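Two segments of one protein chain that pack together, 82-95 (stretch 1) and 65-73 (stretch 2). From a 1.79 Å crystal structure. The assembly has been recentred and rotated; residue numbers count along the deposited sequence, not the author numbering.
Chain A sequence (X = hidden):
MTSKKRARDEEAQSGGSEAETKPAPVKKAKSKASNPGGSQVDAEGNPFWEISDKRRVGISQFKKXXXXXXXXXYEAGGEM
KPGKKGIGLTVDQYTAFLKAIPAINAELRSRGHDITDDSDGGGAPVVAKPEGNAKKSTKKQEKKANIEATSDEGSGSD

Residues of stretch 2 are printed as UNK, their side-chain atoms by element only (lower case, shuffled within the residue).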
ATOM      1  N   PRO A  82       0.340 -16.315  -2.302  1.00 21.62           N
ATOM      2  CA  PRO A  82      -0.208 -14.974  -2.519  1.00 19.36           C
ATOM      3  C   PRO A  82      -1.659 -15.059  -2.952  1.00 19.46           C
ATOM      4  O   PRO A  82      -2.011 -15.874  -3.816  1.00 23.25           O
ATOM      5  CB  PRO A  82       0.674 -14.406  -3.639  1.00 26.98           C
ATOM      6  CG  PRO A  82       1.171 -15.619  -4.378  1.00 29.71           C
ATOM      7  CD  PRO A  82       1.308 -16.709  -3.341  1.00 27.53           C
ATOM      8  N   GLY A  83      -2.492 -14.222  -2.346  1.00 20.06           N
ATOM      9  CA  GLY A  83      -3.907 -14.209  -2.657  1.00 18.74           C
ATOM     10  C   GLY A  83      -4.296 -13.005  -3.495  1.00 21.09           C
ATOM     11  O   GLY A  83      -3.449 -12.232  -3.946  1.00 20.23           O
ATOM     12  N   LYS A  84      -5.599 -12.847  -3.684  1.00 20.57           N
ATOM     13  CA  LYS A  84      -6.142 -11.851  -4.589  1.00 19.91           C
ATOM     14  C   LYS A  84      -6.230 -10.453  -3.972  1.00 20.65           C
ATOM     15  O   LYS A  84      -6.384  -9.466  -4.686  1.00 23.34           O
ATOM     16  CB  LYS A  84      -7.522 -12.297  -5.070  1.00 29.13           C
ATOM     17  CG  LYS A  84      -7.690 -12.217  -6.577  1.00 50.03           C
ATOM     18  CD  LYS A  84      -6.660 -13.089  -7.281  1.00 60.68           C
ATOM     19  CE  LYS A  84      -6.849 -13.058  -8.789  1.00 69.47           C
ATOM     20  NZ  LYS A  84      -5.796 -13.826  -9.512  1.00 72.55           N
ATOM     21  N   LYS A  85      -6.136 -10.366  -2.652  1.00 19.12           N
ATOM     22  CA  LYS A  85      -6.217  -9.066  -1.997  1.00 19.80           C
ATOM     23  C   LYS A  85      -4.825  -8.451  -1.964  1.00 19.02           C
ATOM     24  O   LYS A  85      -3.981  -8.858  -1.178  1.00 20.19           O
ATOM     25  CB  LYS A  85      -6.777  -9.206  -0.580  1.00 19.95           C
ATOM     26  CG  LYS A  85      -8.221  -9.744  -0.531  1.00 21.52           C
ATOM     27  CD  LYS A  85      -8.692 -10.005   0.896  1.00 24.14           C
ATOM     28  CE  LYS A  85     -10.112 -10.583   0.910  1.00 30.72           C
ATOM     29  NZ  LYS A  85     -10.575 -10.923   2.287  1.00 33.44           N
ATOM     30  N   GLY A  86      -4.585  -7.480  -2.827  1.00 18.82           N
ATOM     31  CA  GLY A  86      -3.270  -6.860  -2.898  1.00 17.12           C
ATOM     32  C   GLY A  86      -3.103  -6.028  -4.144  1.00 22.00           C
ATOM     33  O   GLY A  86      -3.977  -5.994  -5.016  1.00 19.60           O
ATOM     34  N   ILE A  87      -1.952  -5.374  -4.241  1.00 17.55           N
ATOM     35  CA  ILE A  87      -1.672  -4.525  -5.379  1.00 15.28           C
ATOM     36  C   ILE A  87      -0.161  -4.416  -5.540  1.00 17.57           C
ATOM     37  O   ILE A  87       0.578  -4.456  -4.550  1.00 18.31           O
ATOM     38  CB  ILE A  87      -2.347  -3.149  -5.200  1.00 16.03           C
ATOM     39  CG1 ILE A  87      -2.208  -2.295  -6.472  1.00 18.56           C
ATOM     40  CG2 ILE A  87      -1.788  -2.438  -3.981  1.00 17.19           C
ATOM     41  CD1 ILE A  87      -3.071  -1.021  -6.419  1.00 18.84           C
ATOM     42  N   GLY A  88       0.291  -4.355  -6.792  1.00 16.33           N
ATOM     43  CA  GLY A  88       1.701  -4.191  -7.088  1.00 14.40           C
ATOM     44  C   GLY A  88       1.940  -2.785  -7.598  1.00 14.65           C
ATOM     45  O   GLY A  88       1.547  -2.451  -8.714  1.00 19.35           O
ATOM     46  N   LEU A  89       2.555  -1.946  -6.768  1.00 17.74           N
ATOM     47  CA  LEU A  89       2.801  -0.562  -7.145  1.00 17.45           C
ATOM     48  C   LEU A  89       4.083  -0.432  -7.956  1.00 16.26           C
ATOM     49  O   LEU A  89       5.082  -1.080  -7.658  1.00 19.08           O
ATOM     50  CB  LEU A  89       2.938   0.311  -5.889  1.00 17.02           C
ATOM     51  CG  LEU A  89       1.736   0.313  -4.951  1.00 15.96           C
ATOM     52  CD1 LEU A  89       2.043   1.211  -3.756  1.00 21.59           C
ATOM     53  CD2 LEU A  89       0.485   0.774  -5.690  1.00 14.82           C
ATOM     54  N   THR A  90       4.056   0.425  -8.971  1.00 17.75           N
ATOM     55  CA  THR A  90       5.288   0.835  -9.626  1.00 16.73           C
ATOM     56  C   THR A  90       6.059   1.728  -8.665  1.00 16.11           C
ATOM     57  O   THR A  90       5.516   2.200  -7.655  1.00 17.74           O
ATOM     58  CB  THR A  90       4.999   1.653 -10.900  1.00 23.44           C
ATOM     59  OG1 THR A  90       4.378   2.888 -10.534  1.00 19.72           O
ATOM     60  CG2 THR A  90       4.072   0.883 -11.843  1.00 24.38           C
ATOM     61  N   VAL A  91       7.325   1.977  -8.982  1.00 17.92           N
ATOM     62  CA  VAL A  91       8.137   2.810  -8.120  1.00 20.09           C
ATOM     63  C   VAL A  91       7.561   4.220  -8.060  1.00 20.24           C
ATOM     64  O   VAL A  91       7.519   4.825  -6.993  1.00 21.16           O
ATOM     65  CB  VAL A  91       9.598   2.811  -8.584  1.00 23.92           C
ATOM     66  CG1 VAL A  91      10.418   3.845  -7.822  1.00 25.27           C
ATOM     67  CG2 VAL A  91      10.180   1.406  -8.407  1.00 24.05           C
ATOM     68  N   ASP A  92       7.115   4.742  -9.204  1.00 21.86           N
ATOM     69  CA  ASP A  92       6.540   6.092  -9.241  1.00 23.49           C
ATOM     70  C   ASP A  92       5.261   6.183  -8.413  1.00 20.22           C
ATOM     71  O   ASP A  92       4.990   7.203  -7.772  1.00 21.25           O
ATOM     72  CB  ASP A  92       6.258   6.531 -10.681  1.00 26.84           C
ATOM     73  CG  ASP A  92       7.521   6.881 -11.452  1.00 38.45           C
ATOM     74  OD1 ASP A  92       8.595   7.018 -10.831  1.00 38.29           O
ATOM     75  OD2 ASP A  92       7.430   7.031 -12.692  1.00 38.48           O
ATOM     76  N   GLN A  93       4.460   5.123  -8.430  1.00 20.07           N
ATOM     77  CA  GLN A  93       3.246   5.097  -7.611  1.00 18.31           C
ATOM     78  C   GLN A  93       3.621   5.038  -6.143  1.00 20.05           C
ATOM     79  O   GLN A  93       3.010   5.699  -5.302  1.00 18.46           O
ATOM     80  CB  GLN A  93       2.363   3.898  -7.984  1.00 17.64           C
ATOM     81  CG  GLN A  93       1.678   4.070  -9.332  1.00 19.00           C
ATOM     82  CD  GLN A  93       1.251   2.749  -9.939  1.00 18.83           C
ATOM     83  OE1 GLN A  93       1.295   1.712  -9.281  1.00 18.22           O
ATOM     84  NE2 GLN A  93       0.833   2.783 -11.204  1.00 20.30           N
ATOM     85  N   TYR A  94       4.649   4.253  -5.838  1.00 18.39           N
ATOM     86  CA  TYR A  94       5.109   4.130  -4.461  1.00 17.53           C
ATOM     87  C   TYR A  94       5.657   5.467  -3.947  1.00 18.77           C
ATOM     88  O   TYR A  94       5.332   5.881  -2.826  1.00 19.71           O
ATOM     89  CB  TYR A  94       6.156   3.025  -4.336  1.00 17.67           C
ATOM     90  CG  TYR A  94       6.819   2.943  -2.983  1.00 18.25           C
ATOM     91  CD1 TYR A  94       6.153   2.397  -1.891  1.00 19.16           C
ATOM     92  CD2 TYR A  94       8.118   3.393  -2.801  1.00 17.83           C
ATOM     93  CE1 TYR A  94       6.756   2.317  -0.655  1.00 17.51           C
ATOM     94  CE2 TYR A  94       8.737   3.312  -1.564  1.00 19.42           C
ATOM     95  CZ  TYR A  94       8.054   2.773  -0.497  1.00 18.82           C
ATOM     96  OH  TYR A  94       8.666   2.694   0.731  1.00 21.83           O
ATOM     97  N   THR A  95       6.452   6.158  -4.760  1.00 19.57           N
ATOM     98  CA  THR A  95       6.976   7.457  -4.328  1.00 21.18           C
ATOM     99  C   THR A  95       5.868   8.514  -4.181  1.00 25.24           C
ATOM    100  O   THR A  95       5.938   9.376  -3.303  1.00 22.22           O
ATOM    101  CB  THR A  95       8.126   7.960  -5.227  1.00 28.77           C
ATOM    102  OG1 THR A  95       7.653   8.169  -6.563  1.00 31.22           O
ATOM    103  CG2 THR A  95       9.256   6.932  -5.247  1.00 24.95           C
ATOM    104  N   UNK A  65      12.036  -3.990 -14.214  1.00 35.23           N
ATOM    105  CA  UNK A  65      11.290  -2.990 -13.459  1.00 24.84           C
ATOM    106  C   UNK A  65      10.968  -3.526 -12.081  1.00 23.89           C
ATOM    107  O   UNK A  65      10.626  -4.698 -11.927  1.00 26.13           O
ATOM    108  c   UNK A  65       7.752  -0.758 -14.583  1.00 58.27           C
ATOM    109  c   UNK A  65      10.002  -2.595 -14.184  1.00 30.92           C
ATOM    110  c   UNK A  65      10.237  -1.699 -15.395  1.00 45.92           C
ATOM    111  s   UNK A  65       8.684  -1.090 -16.086  1.00 62.21           S
ATOM    112  N   UNK A  66      11.049  -2.657 -11.076  1.00 22.21           N
ATOM    113  CA  UNK A  66      10.754  -3.062  -9.711  1.00 18.20           C
ATOM    114  C   UNK A  66       9.328  -2.702  -9.308  1.00 18.89           C
ATOM    115  O   UNK A  66       8.795  -1.679  -9.738  1.00 21.94           O
ATOM    116  o   UNK A  66      13.429  -4.067  -8.729  1.00 27.73           O
ATOM    117  c   UNK A  66      13.164  -2.874  -8.963  1.00 24.69           C
ATOM    118  o   UNK A  66      14.007  -2.055  -9.385  1.00 24.74           O
ATOM    119  c   UNK A  66      11.738  -2.408  -8.740  1.00 19.29           C
ATOM    120  N   UNK A  67       8.720  -3.564  -8.496  1.00 17.29           N
ATOM    121  CA  UNK A  67       7.356  -3.351  -8.002  1.00 16.78           C
ATOM    122  C   UNK A  67       7.301  -3.516  -6.503  1.00 19.04           C
ATOM    123  O   UNK A  67       7.980  -4.380  -5.930  1.00 20.63           O
ATOM    124  c   UNK A  67       7.235  -4.756 -10.977  1.00 23.01           C
ATOM    125  c   UNK A  67       7.197  -4.551 -12.344  1.00 27.43           C
ATOM    126  c   UNK A  67       6.323  -4.128 -10.146  1.00 22.87           C
ATOM    127  c   UNK A  67       6.254  -3.699 -12.886  1.00 38.00           C
ATOM    128  c   UNK A  67       5.354  -3.052 -12.060  1.00 37.51           C
ATOM    129  c   UNK A  67       5.402  -3.256 -10.698  1.00 30.11           C
ATOM    130  c   UNK A  67       6.393  -4.315  -8.668  1.00 16.45           C
ATOM    131  N   UNK A  68       6.499  -2.668  -5.864  1.00 17.52           N
ATOM    132  CA  UNK A  68       6.300  -2.766  -4.434  1.00 19.08           C
ATOM    133  C   UNK A  68       4.944  -3.425  -4.238  1.00 19.37           C
ATOM    134  O   UNK A  68       3.899  -2.832  -4.515  1.00 16.73           O
ATOM    135  c   UNK A  68       7.713  -0.721  -3.855  1.00 17.02           C
ATOM    136  c   UNK A  68       5.968  -1.534  -2.267  1.00 18.57           C
ATOM    137  c   UNK A  68       7.964  -0.038  -5.202  1.00 21.86           C
ATOM    138  c   UNK A  68       6.327  -1.389  -3.735  1.00 17.18           C
ATOM    139  N   UNK A  69       4.969  -4.665  -3.771  1.00 16.71           N
ATOM    140  CA  UNK A  69       3.760  -5.469  -3.684  1.00 17.50           C
ATOM    141  C   UNK A  69       3.210  -5.510  -2.274  1.00 22.65           C
ATOM    142  O   UNK A  69       3.888  -5.937  -1.352  1.00 21.10           O
ATOM    143  c   UNK A  69       4.054  -6.883  -4.155  1.00 18.08           C
ATOM    144  n   UNK A  69       5.830  -7.393  -5.708  1.00 19.91           N
ATOM    145  o   UNK A  69       3.913  -6.531  -6.509  1.00 19.87           O
ATOM    146  c   UNK A  69       4.597  -6.915  -5.559  1.00 20.72           C
ATOM    147  N   UNK A  70       1.979  -5.046  -2.110  1.00 14.88           N
ATOM    148  CA  UNK A  70       1.322  -5.105  -0.821  1.00 14.88           C
ATOM    149  C   UNK A  70       0.212  -6.140  -0.969  1.00 16.33           C
ATOM    150  O   UNK A  70      -0.707  -5.947  -1.760  1.00 17.56           O
ATOM    151  c   UNK A  70       0.121  -3.748   0.912  1.00 19.70           C
ATOM    152  c   UNK A  70       0.726  -3.735  -0.487  1.00 15.74           C
ATOM    153  c   UNK A  70       1.808  -2.654  -0.639  1.00 20.78           C
ATOM    154  c   UNK A  70       1.286  -1.229  -0.477  1.00 26.84           C
ATOM    155  N   UNK A  71       0.290  -7.245  -0.230  1.00 15.29           N
ATOM    156  CA  UNK A  71      -0.601  -8.352  -0.563  1.00 16.04           C
ATOM    157  C   UNK A  71      -0.867  -9.254   0.618  1.00 18.33           C
ATOM    158  O   UNK A  71       0.015  -9.477   1.437  1.00 18.49           O
ATOM    159  n   UNK A  71      -1.255  -8.288  -6.175  1.00 22.20           N
ATOM    160  n   UNK A  71      -2.706  -9.674  -5.044  1.00 20.57           N
ATOM    161  c   UNK A  71      -1.464  -9.243  -5.271  1.00 22.48           C
ATOM    162  c   UNK A  71       0.008  -9.177  -1.703  1.00 17.65           C
ATOM    163  n   UNK A  71      -0.429  -9.728  -4.589  1.00 24.32           N
ATOM    164  c   UNK A  71      -0.499 -10.786  -3.578  1.00 24.35           C
ATOM    165  c   UNK A  71      -0.911 -10.280  -2.216  1.00 19.43           C
ATOM    166  N   UNK A  72      -2.092  -9.766   0.691  1.00 17.77           N
ATOM    167  CA  UNK A  72      -2.442 -10.737   1.708  1.00 16.33           C
ATOM    168  C   UNK A  72      -2.184 -12.136   1.179  1.00 18.29           C
ATOM    169  O   UNK A  72      -2.563 -12.468   0.051  1.00 18.89           O
ATOM    170  o   UNK A  72      -6.051 -10.176   3.931  1.00 28.86           O
ATOM    171  c   UNK A  72      -3.912 -10.595   2.104  1.00 15.61           C
ATOM    172  o   UNK A  72      -6.494 -12.322   3.900  1.00 30.34           O
ATOM    173  c   UNK A  72      -4.354 -11.636   3.133  1.00 18.65           C
ATOM    174  c   UNK A  72      -5.731 -11.355   3.691  1.00 27.72           C
ATOM    175  N   UNK A  73      -1.538 -12.950   2.007  1.00 17.60           N
ATOM    176  CA  UNK A  73      -1.260 -14.338   1.671  1.00 16.65           C
ATOM    177  C   UNK A  73      -2.262 -15.233   2.386  1.00 19.59           C
ATOM    178  O   UNK A  73      -2.789 -14.857   3.430  1.00 27.02           O
ATOM    179  c   UNK A  73       1.168 -14.218   1.030  1.00 22.48           C
ATOM    180  c   UNK A  73       1.290 -12.868   0.715  1.00 23.38           C
ATOM    181  c   UNK A  73       0.172 -14.685   2.068  1.00 19.81           C
ATOM    182  c   UNK A  73       2.187 -12.438  -0.257  1.00 22.45           C
ATOM    183  o   UNK A  73       3.873 -12.973  -1.878  1.00 28.43           O
ATOM    184  c   UNK A  73       2.973 -13.373  -0.910  1.00 26.65           C
ATOM    185  c   UNK A  73       1.972 -15.129   0.356  1.00 26.08           C
ATOM    186  c   UNK A  73       2.867 -14.719  -0.604  1.00 25.07           C
TER
HETATM  187  O   HOH W   1       8.282   0.333 -11.376  1.00 21.87           O
HETATM  188  O   HOH W   2      -3.387  -7.113  -7.994  1.00 39.51           O
HETATM  189  O   HOH W   3      -4.806  -8.289  -6.731  1.00 40.84           O
HETATM  190  O   HOH W   4      -9.085 -12.383   3.690  1.00 40.39           O

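Position 65 carries an unbranched chain of two carbons, a sulfur and a last carbon, with no close contact to stretch 1. That is methionine, Met65.

At 66 two carbons follow the backbone, the second bearing two oxygens, and CB lies 4.1 Å from Val91 CG2: Asp66. The backbone also takes part: a water accepts from Val91 N (3.1 Å) and donates to Asp66 O (2.6 Å), bridging strand and helix start.

Position 67 has one carbon and a six-carbon ring without oxygen, one ring carbon lying near the Thr90 methyl: Phe67. Phe67 CE2 is 4.1 Å from Thr90 CG2, while Phe67 CA sits 3.2 Å from Leu89 O, a CA-H...O contact.

At 68 four carbons fork at the first, one arm two carbons long and ending 3.7 Å from Tyr94 CB; a fork at the first carbon with arms of one and two carbons is isoleucine, Ile68. The end atom is Ile68 CD1, and Ile68 CG1 sits over the Tyr94 ring face, 4.2 Å from its centroid. Ile68 N donates a hydrogen bond to Leu89 O, and Leu89 N one to Ile68 O, both 2.8 Å.

Position 69 shows two carbons, the second carrying one oxygen and one nitrogen, with the oxygen against Gly88 CA: Asn69. Asn69 OD1 is 3.3 Å from Gly88 CA, and an ideal CB on Gly88 would clash with that oxygen.

Position 70 repeats the forked four-carbon pattern, its longer arm ending near a Leu89 methyl, so it is Ile70. Ile70 CD1 meets Leu89 CD1 at 4.2 Å; Ile70 N donates a hydrogen bond to Ile87 O (2.9 Å), and Ile87 N one to Ile70 O (2.8 Å).

At 71 three carbons and a nitrogen lead to a carbon with two more nitrogens, one of which meets Gly83 O, marking Arg71. Arg71 NH1 donates a hydrogen bond to Gly83 O (2.9 Å), while Gly86 C and Ile87 N lie over one guanidinium face. Two waters link the guanidinium to Gly86 O, one also reaching Lys84 O. An ideal CB on Gly86 would clash with Arg71 CG and Ile70 O.

Position 72 has three carbons, the last with two oxygens, one joined through a water to Lys85 NZ: Glu72. That water lies 2.6 Å from Glu72 OE2 and 2.5 Å from Lys85 NZ. Glu72 N donates a hydrogen bond to Lys85 O (2.8 Å), and Gly83 N one to Glu72 O (3.0 Å).

At 73 one carbon leads to a six-carbon ring bearing one oxygen, and the ring's face lies against Pro82 CA, 3.6 Å from the centroid: Tyr73.

The rules are those of an antiparallel pair with two different faces. Ile68, Ile70, Ile87 and Leu89 share an apolar face, which Tyr94 extends from the helix. On the other, Gly86 and Gly88 leave room for Arg71 and Asn69. A bulge shifts the register by two before Gly86, and Arg71 spans the corner, binding Gly83 while covering Gly86.

Stretch 2 (65-73) MDFINIREY
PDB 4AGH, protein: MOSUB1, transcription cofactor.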